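Long-range contact in glutathione S-transferase enzyme with thioredoxin-like domain (Xenorhabdus nematophila, PDB 4L8E), which probably transfers glutathione to electrophilic substrates or uses it in thiol chemistry, and binds two glutathione molecules per subunit: residues N38-G50 against K219-N231. Sequence-based numbering, arbitrary orientation. Where two conformers were deposited one is given.
Sequences NGYKITLFLEEVG and KIQQRPATQAAYN. With GSH (glutathione), chain C; GSH (glutathione), chain B.
Tyr40 and Tyr230 lie ring on ring, their centroids 3.9 Å apart and their planes only 19° from parallel, a face-to-face stack with little offset: Tyr230 CE2 sits over the centre of the Tyr40 ring. The Tyr230 hydroxyl continues across to the root of its partner, OH lying 3.4 Å from Tyr40 CB, while Ala229 O meets the Tyr40 ring in plane, at the CE1 edge. One turn further along helix 38-49, Leu44 is a knob in a hole formed by Ala225, Thr226, Ala229 and Tyr230. Its CD2 branch does the touching, reaching Thr226 CA at 3.6 Å and the edge of the Tyr230 ring.

At the far end Glu48, bent at CB-CG (chi2 -76°), lays its carboxylate against Ala225 CB and turns it to Arg223, the N-cap residue of helix 224-230. The guanidinium grips side-on: NE donates to Glu48 OE2 at 2.8 Å, on the syn side, and NH2 donates to Glu48 OE1 at 3.0 Å, from above the carboxylate plane. Both bonds are nearly straight, although the two planes are 42° apart. Bridging waters link OE2 to Thr226 OG1 and OE1 to Ala225 N, and Thr226 OG1 in turn donates to Ile220 O (2.8 Å).

The contact thus joins the thioredoxin-like domain to the C-terminal helix of the all-helical domain. A carboxylate held by two nitrogens and two waters beside a helix N-terminus is probably stabilised as the anion, while the opposite end relies on aromatic stacking where Tyr40 also lines a glutathione pocket.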
loop_
_atom_site.group_PDB
_atom_site.type_symbol
_atom_site.label_atom_id
_atom_site.label_comp_id
_atom_site.label_asym_id
_atom_site.label_seq_id
_atom_site.Cartn_x
_atom_site.Cartn_y
_atom_site.Cartn_z
ATOM N N ASN A 38 -12.136 3.314 3.720
ATOM C CA ASN A 38 -11.704 2.101 3.064
ATOM C C ASN A 38 -12.865 1.216 2.621
ATOM O O ASN A 38 -12.754 0.536 1.618
ATOM C CB ASN A 38 -10.704 1.374 3.922
ATOM C CG ASN A 38 -9.452 2.200 4.121
ATOM O OD1 ASN A 38 -8.905 2.767 3.155
ATOM N ND2 ASN A 38 -9.010 2.296 5.346
ATOM N N GLY A 39 -13.969 1.235 3.370
ATOM C CA GLY A 39 -15.163 0.538 2.944
ATOM C C GLY A 39 -15.785 1.152 1.701
ATOM O O GLY A 39 -16.222 0.444 0.777
ATOM N N TYR A 40 -15.821 2.478 1.650
ATOM C CA TYR A 40 -16.443 3.183 0.528
ATOM C C TYR A 40 -15.664 2.983 -0.769
ATOM O O TYR A 40 -16.238 3.015 -1.848
ATOM C CB TYR A 40 -16.562 4.675 0.793
ATOM C CG TYR A 40 -17.692 5.040 1.726
ATOM C CD1 TYR A 40 -19.019 4.800 1.377
ATOM C CD2 TYR A 40 -17.434 5.631 2.940
ATOM C CE1 TYR A 40 -20.042 5.149 2.248
ATOM C CE2 TYR A 40 -18.445 5.957 3.809
ATOM C CZ TYR A 40 -19.738 5.725 3.454
ATOM O OH TYR A 40 -20.726 6.082 4.353
ATOM N N LYS A 41 -14.361 2.740 -0.682
ATOM C CA LYS A 41 -13.616 2.448 -1.901
ATOM C C LYS A 41 -14.279 1.316 -2.671
ATOM O O LYS A 41 -14.363 1.351 -3.895
ATOM C CB LYS A 41 -12.178 2.025 -1.609
ATOM C CG LYS A 41 -11.301 3.070 -0.962
ATOM C CD LYS A 41 -9.957 2.430 -0.643
ATOM C CE LYS A 41 -9.010 3.356 0.089
ATOM N NZ LYS A 41 -7.747 2.622 0.481
ATOM N N ILE A 42 -14.703 0.289 -1.947
ATOM C CA ILE A 42 -15.185 -0.913 -2.588
ATOM C C ILE A 42 -16.625 -0.741 -3.058
ATOM O O ILE A 42 -16.982 -1.173 -4.160
ATOM C CB ILE A 42 -15.023 -2.160 -1.709
ATOM C CG1 ILE A 42 -13.596 -2.217 -1.128
ATOM C CG2 ILE A 42 -15.353 -3.391 -2.522
ATOM C CD1 ILE A 42 -12.449 -2.127 -2.177
ATOM N N THR A 43 -17.462 -0.119 -2.247
ATOM C CA THR A 43 -18.835 0.143 -2.722
ATOM C C THR A 43 -18.860 1.138 -3.886
ATOM O O THR A 43 -19.690 1.022 -4.770
ATOM C CB THR A 43 -19.781 0.587 -1.607
ATOM O OG1 THR A 43 -19.251 1.751 -0.979
ATOM C CG2 THR A 43 -19.963 -0.532 -0.589
ATOM N N LEU A 44 -17.936 2.090 -3.923
ATOM C CA LEU A 44 -17.807 2.938 -5.118
ATOM C C LEU A 44 -17.567 2.093 -6.366
ATOM O O LEU A 44 -18.257 2.280 -7.384
ATOM C CB LEU A 44 -16.668 3.963 -4.969
ATOM C CG LEU A 44 -16.911 5.163 -4.056
ATOM C CD1 LEU A 44 -15.595 5.963 -3.899
ATOM C CD2 LEU A 44 -18.032 6.101 -4.541
ATOM N N PHE A 45 -16.590 1.186 -6.290
ATOM C CA PHE A 45 -16.256 0.339 -7.416
ATOM C C PHE A 45 -17.485 -0.496 -7.810
ATOM O O PHE A 45 -17.857 -0.526 -8.960
ATOM C CB PHE A 45 -15.077 -0.580 -7.128
ATOM C CG PHE A 45 -14.710 -1.421 -8.301
ATOM C CD1 PHE A 45 -15.417 -2.583 -8.572
ATOM C CD2 PHE A 45 -13.734 -1.031 -9.176
ATOM C CE1 PHE A 45 -15.125 -3.338 -9.684
ATOM C CE2 PHE A 45 -13.448 -1.779 -10.274
ATOM C CZ PHE A 45 -14.157 -2.936 -10.536
ATOM N N LEU A 46 -18.112 -1.149 -6.845
ATOM C CA LEU A 46 -19.219 -2.071 -7.151
ATOM C C LEU A 46 -20.420 -1.318 -7.732
ATOM O O LEU A 46 -21.129 -1.819 -8.626
ATOM C CB LEU A 46 -19.609 -2.859 -5.890
ATOM C CG LEU A 46 -18.513 -3.854 -5.449
ATOM C CD1 LEU A 46 -18.784 -4.319 -4.027
ATOM C CD2 LEU A 46 -18.435 -5.034 -6.394
ATOM N N GLU A 47 -20.678 -0.129 -7.218
ATOM C CA GLU A 47 -21.762 0.694 -7.728
ATOM C C GLU A 47 -21.491 1.230 -9.153
ATOM O O GLU A 47 -22.418 1.358 -9.958
ATOM C CB GLU A 47 -22.058 1.845 -6.781
ATOM C CG GLU A 47 -22.706 1.415 -5.450
ATOM C CD GLU A 47 -24.097 0.803 -5.590
ATOM O OE1 GLU A 47 -24.850 1.184 -6.511
ATOM O OE2 GLU A 47 -24.454 -0.030 -4.716
ATOM N N GLU A 48 -20.227 1.534 -9.446
ATOM C CA GLU A 48 -19.839 1.938 -10.805
ATOM C C GLU A 48 -20.074 0.814 -11.819
ATOM O O GLU A 48 -20.572 1.054 -12.923
ATOM C CB GLU A 48 -18.362 2.354 -10.853
ATOM C CG GLU A 48 -18.028 3.630 -10.122
ATOM C CD GLU A 48 -18.444 4.912 -10.856
ATOM O OE1 GLU A 48 -19.016 4.871 -11.981
ATOM O OE2 GLU A 48 -18.194 5.997 -10.280
ATOM N N VAL A 49 -19.737 -0.416 -11.448
ATOM C CA VAL A 49 -19.845 -1.521 -12.387
ATOM C C VAL A 49 -21.250 -2.116 -12.407
ATOM O O VAL A 49 -21.690 -2.633 -13.424
ATOM C CB VAL A 49 -18.817 -2.617 -12.068
ATOM C CG1 VAL A 49 -19.056 -3.834 -12.929
ATOM C CG2 VAL A 49 -17.432 -2.094 -12.278
ATOM N N GLY A 50 -21.954 -2.028 -11.281
ATOM C CA GLY A 50 -23.266 -2.659 -11.162
ATOM C C GLY A 50 -23.168 -4.148 -10.894
ATOM O O GLY A 50 -24.059 -4.921 -11.278
ATOM N N LYS A 219 -15.906 17.012 -9.135
ATOM C CA LYS A 219 -16.196 16.213 -10.320
ATOM C C LYS A 219 -16.657 14.795 -9.931
ATOM O O LYS A 219 -17.632 14.263 -10.472
ATOM C CB LYS A 219 -14.902 16.125 -11.147
ATOM C CG LYS A 219 -14.957 15.379 -12.442
ATOM C CD LYS A 219 -13.756 15.768 -13.332
ATOM C CE LYS A 219 -12.412 15.288 -12.789
ATOM N NZ LYS A 219 -11.299 15.784 -13.654
ATOM N N ILE A 220 -15.933 14.173 -9.011
ATOM C CA ILE A 220 -16.236 12.795 -8.631
ATOM C C ILE A 220 -17.542 12.735 -7.817
ATOM O O ILE A 220 -18.313 11.764 -7.887
ATOM C CB ILE A 220 -15.059 12.182 -7.879
ATOM C CG1 ILE A 220 -13.886 12.011 -8.846
ATOM C CG2 ILE A 220 -15.431 10.836 -7.273
ATOM C CD1 ILE A 220 -12.606 11.770 -8.170
ATOM N N GLN A 221 -17.804 13.793 -7.062
ATOM C CA GLN A 221 -19.043 13.906 -6.298
ATOM C C GLN A 221 -20.271 13.897 -7.204
ATOM O O GLN A 221 -21.357 13.486 -6.798
ATOM C CB GLN A 221 -19.015 15.185 -5.465
ATOM C CG GLN A 221 -20.078 15.280 -4.400
ATOM C CD GLN A 221 -20.015 16.601 -3.639
ATOM O OE1 GLN A 221 -19.603 17.631 -4.184
ATOM N NE2 GLN A 221 -20.418 16.575 -2.371
ATOM N N GLN A 222 -20.105 14.344 -8.443
ATOM C CA GLN A 222 -21.229 14.388 -9.392
ATOM C C GLN A 222 -21.582 13.021 -10.028
ATOM O O GLN A 222 -22.672 12.841 -10.608
ATOM C CB GLN A 222 -20.952 15.411 -10.489
ATOM C CG GLN A 222 -21.054 16.889 -10.045
ATOM C CD GLN A 222 -22.447 17.284 -9.556
ATOM O OE1 GLN A 222 -22.635 17.591 -8.375
ATOM N NE2 GLN A 222 -23.427 17.284 -10.467
ATOM N N ARG A 223 -20.676 12.057 -9.926
ATOM C CA ARG A 223 -20.929 10.722 -10.460
ATOM C C ARG A 223 -22.079 10.036 -9.729
ATOM O O ARG A 223 -22.073 9.944 -8.498
ATOM C CB ARG A 223 -19.664 9.862 -10.351
ATOM C CG ARG A 223 -18.470 10.446 -11.095
ATOM C CD ARG A 223 -17.252 9.482 -11.037
ATOM N NE ARG A 223 -17.517 8.257 -11.782
ATOM C CZ ARG A 223 -17.340 8.106 -13.101
ATOM N NH1 ARG A 223 -16.854 9.086 -13.852
ATOM N NH2 ARG A 223 -17.626 6.946 -13.661
ATOM N N PRO A 224 -23.090 9.543 -10.484
ATOM C CA PRO A 224 -24.171 8.862 -9.782
ATOM C C PRO A 224 -23.704 7.726 -8.882
ATOM O O PRO A 224 -24.340 7.558 -7.843
ATOM C CB PRO A 224 -25.066 8.363 -10.925
ATOM C CG PRO A 224 -24.865 9.362 -12.001
ATOM C CD PRO A 224 -23.401 9.729 -11.910
ATOM N N ALA A 225 -22.671 6.961 -9.238
ATOM C CA ALA A 225 -22.246 5.863 -8.367
ATOM C C ALA A 225 -21.687 6.395 -7.044
ATOM O O ALA A 225 -21.796 5.735 -5.995
ATOM C CB ALA A 225 -21.214 4.986 -9.060
ATOM N N THR A 226 -21.083 7.583 -7.078
ATOM C CA THR A 226 -20.597 8.198 -5.841
ATOM C C THR A 226 -21.766 8.492 -4.918
ATOM O O THR A 226 -21.765 8.134 -3.729
ATOM C CB THR A 226 -19.783 9.461 -6.131
ATOM O OG1 THR A 226 -18.739 9.123 -7.055
ATOM C CG2 THR A 226 -19.163 10.015 -4.833
ATOM N N GLN A 227 -22.803 9.094 -5.473
ATOM C CA GLN A 227 -23.973 9.404 -4.668
ATOM C C GLN A 227 -24.593 8.123 -4.131
ATOM O O GLN A 227 -25.063 8.076 -2.998
ATOM C CB GLN A 227 -24.959 10.234 -5.485
ATOM C CG GLN A 227 -24.352 11.606 -5.814
ATOM C CD GLN A 227 -25.225 12.466 -6.686
ATOM O OE1 GLN A 227 -26.386 12.143 -6.948
ATOM N NE2 GLN A 227 -24.667 13.578 -7.151
ATOM N N ALA A 228 -24.599 7.078 -4.945
ATOM C CA ALA A 228 -25.223 5.814 -4.548
ATOM C C ALA A 228 -24.454 5.183 -3.375
ATOM O O ALA A 228 -25.058 4.763 -2.374
ATOM C CB ALA A 228 -25.251 4.860 -5.714
ATOM N N ALA A 229 -23.138 5.074 -3.520
ATOM C CA ALA A 229 -22.323 4.502 -2.451
ATOM C C ALA A 229 -22.473 5.269 -1.141
ATOM O O ALA A 229 -22.542 4.664 -0.069
ATOM C CB ALA A 229 -20.882 4.449 -2.863
ATOM N N TYR A 230 -22.515 6.599 -1.218
ATOM C CA TYR A 230 -22.661 7.432 -0.014
ATOM C C TYR A 230 -24.112 7.655 0.448
ATOM O O TYR A 230 -24.336 8.302 1.466
ATOM C CB TYR A 230 -21.912 8.757 -0.183
ATOM C CG TYR A 230 -20.402 8.588 -0.022
ATOM C CD1 TYR A 230 -19.592 8.265 -1.095
ATOM C CD2 TYR A 230 -19.815 8.724 1.221
ATOM C CE1 TYR A 230 -18.203 8.082 -0.926
ATOM C CE2 TYR A 230 -18.446 8.536 1.403
ATOM C CZ TYR A 230 -17.655 8.219 0.337
ATOM O OH TYR A 230 -16.286 8.061 0.550
ATOM N N ASN A 231 -25.090 7.095 -0.267
ATOM C CA ASN A 231 -26.492 7.138 0.167
ATOM C C ASN A 231 -26.776 6.164 1.307
ATOM O O ASN A 231 -26.551 6.471 2.480
ATOM C CB ASN A 231 -27.427 6.819 -1.010
ATOM C CG ASN A 231 -28.718 7.597 -0.953
ATOM O OD1 ASN A 231 -28.903 8.451 -0.083
ATOM N ND2 ASN A 231 -29.627 7.309 -1.884
HETATM N N1 GSH C . -4.712 -1.009 4.372
HETATM C CA1 GSH C . -6.085 -1.394 4.681
HETATM C C1 GSH C . -6.919 -1.350 3.429
HETATM O O11 GSH C . -7.919 -2.128 3.293
HETATM O O12 GSH C . -6.617 -0.557 2.470
HETATM C CB1 GSH C . -6.653 -0.490 5.740
HETATM C CG1 GSH C . -8.026 -0.934 6.218
HETATM C CD1 GSH C . -8.444 -0.197 7.472
HETATM O OE1 GSH C . -7.741 0.627 8.035
HETATM N N2 GSH C . -9.719 -0.555 7.999
HETATM C CA2 GSH C . -10.262 0.034 9.165
HETATM C C2 GSH C . -10.564 -1.086 10.128
HETATM O O2 GSH C . -11.146 -2.148 9.814
HETATM C CB2 GSH C . -11.537 0.769 8.913
HETATM S SG2 GSH C . -11.310 2.021 7.679
HETATM N N3 GSH C . -10.117 -0.911 11.470
HETATM C CA3 GSH C . -10.399 -1.962 12.427
HETATM C C3 GSH C . -9.299 -2.065 13.422
HETATM O O31 GSH C . -9.510 -2.764 14.442
HETATM O O32 GSH C . -8.193 -1.475 13.227
HETATM N N1 GSH B . -6.956 0.684 15.181
HETATM C CA1 GSH B . -7.147 1.797 14.329
HETATM C C1 GSH B . -6.356 2.961 14.858
HETATM O O11 GSH B . -6.075 3.031 16.096
HETATM O O12 GSH B . -5.985 3.884 14.065
HETATM C CB1 GSH B . -8.585 2.147 14.315
HETATM C CG1 GSH B . -8.902 3.344 13.440
HETATM C CD1 GSH B . -8.904 2.979 11.969
HETATM O OE1 GSH B . -9.104 1.841 11.607
HETATM N N2 GSH B . -8.641 4.036 11.011
HETATM C CA2 GSH B . -8.633 3.770 9.610
HETATM C C2 GSH B . -7.236 4.075 9.093
HETATM O O2 GSH B . -6.516 4.970 9.562
HETATM C CB2 GSH B . -9.608 4.621 8.882
HETATM S SG2 GSH B . -11.296 4.180 9.320
HETATM N N3 GSH B . -6.711 3.278 8.039
HETATM C CA3 GSH B . -5.382 3.568 7.559
HETATM C C3 GSH B . -5.278 3.176 6.140
HETATM O O31 GSH B . -6.305 3.193 5.414
HETATM O O32 GSH B . -4.149 2.827 5.691
HETATM O O HOH W 1 -21.377 2.258 0.703
HETATM O O HOH W 2 -17.354 6.730 -7.907
HETATM O O HOH W 3 -21.193 6.726 -11.845
#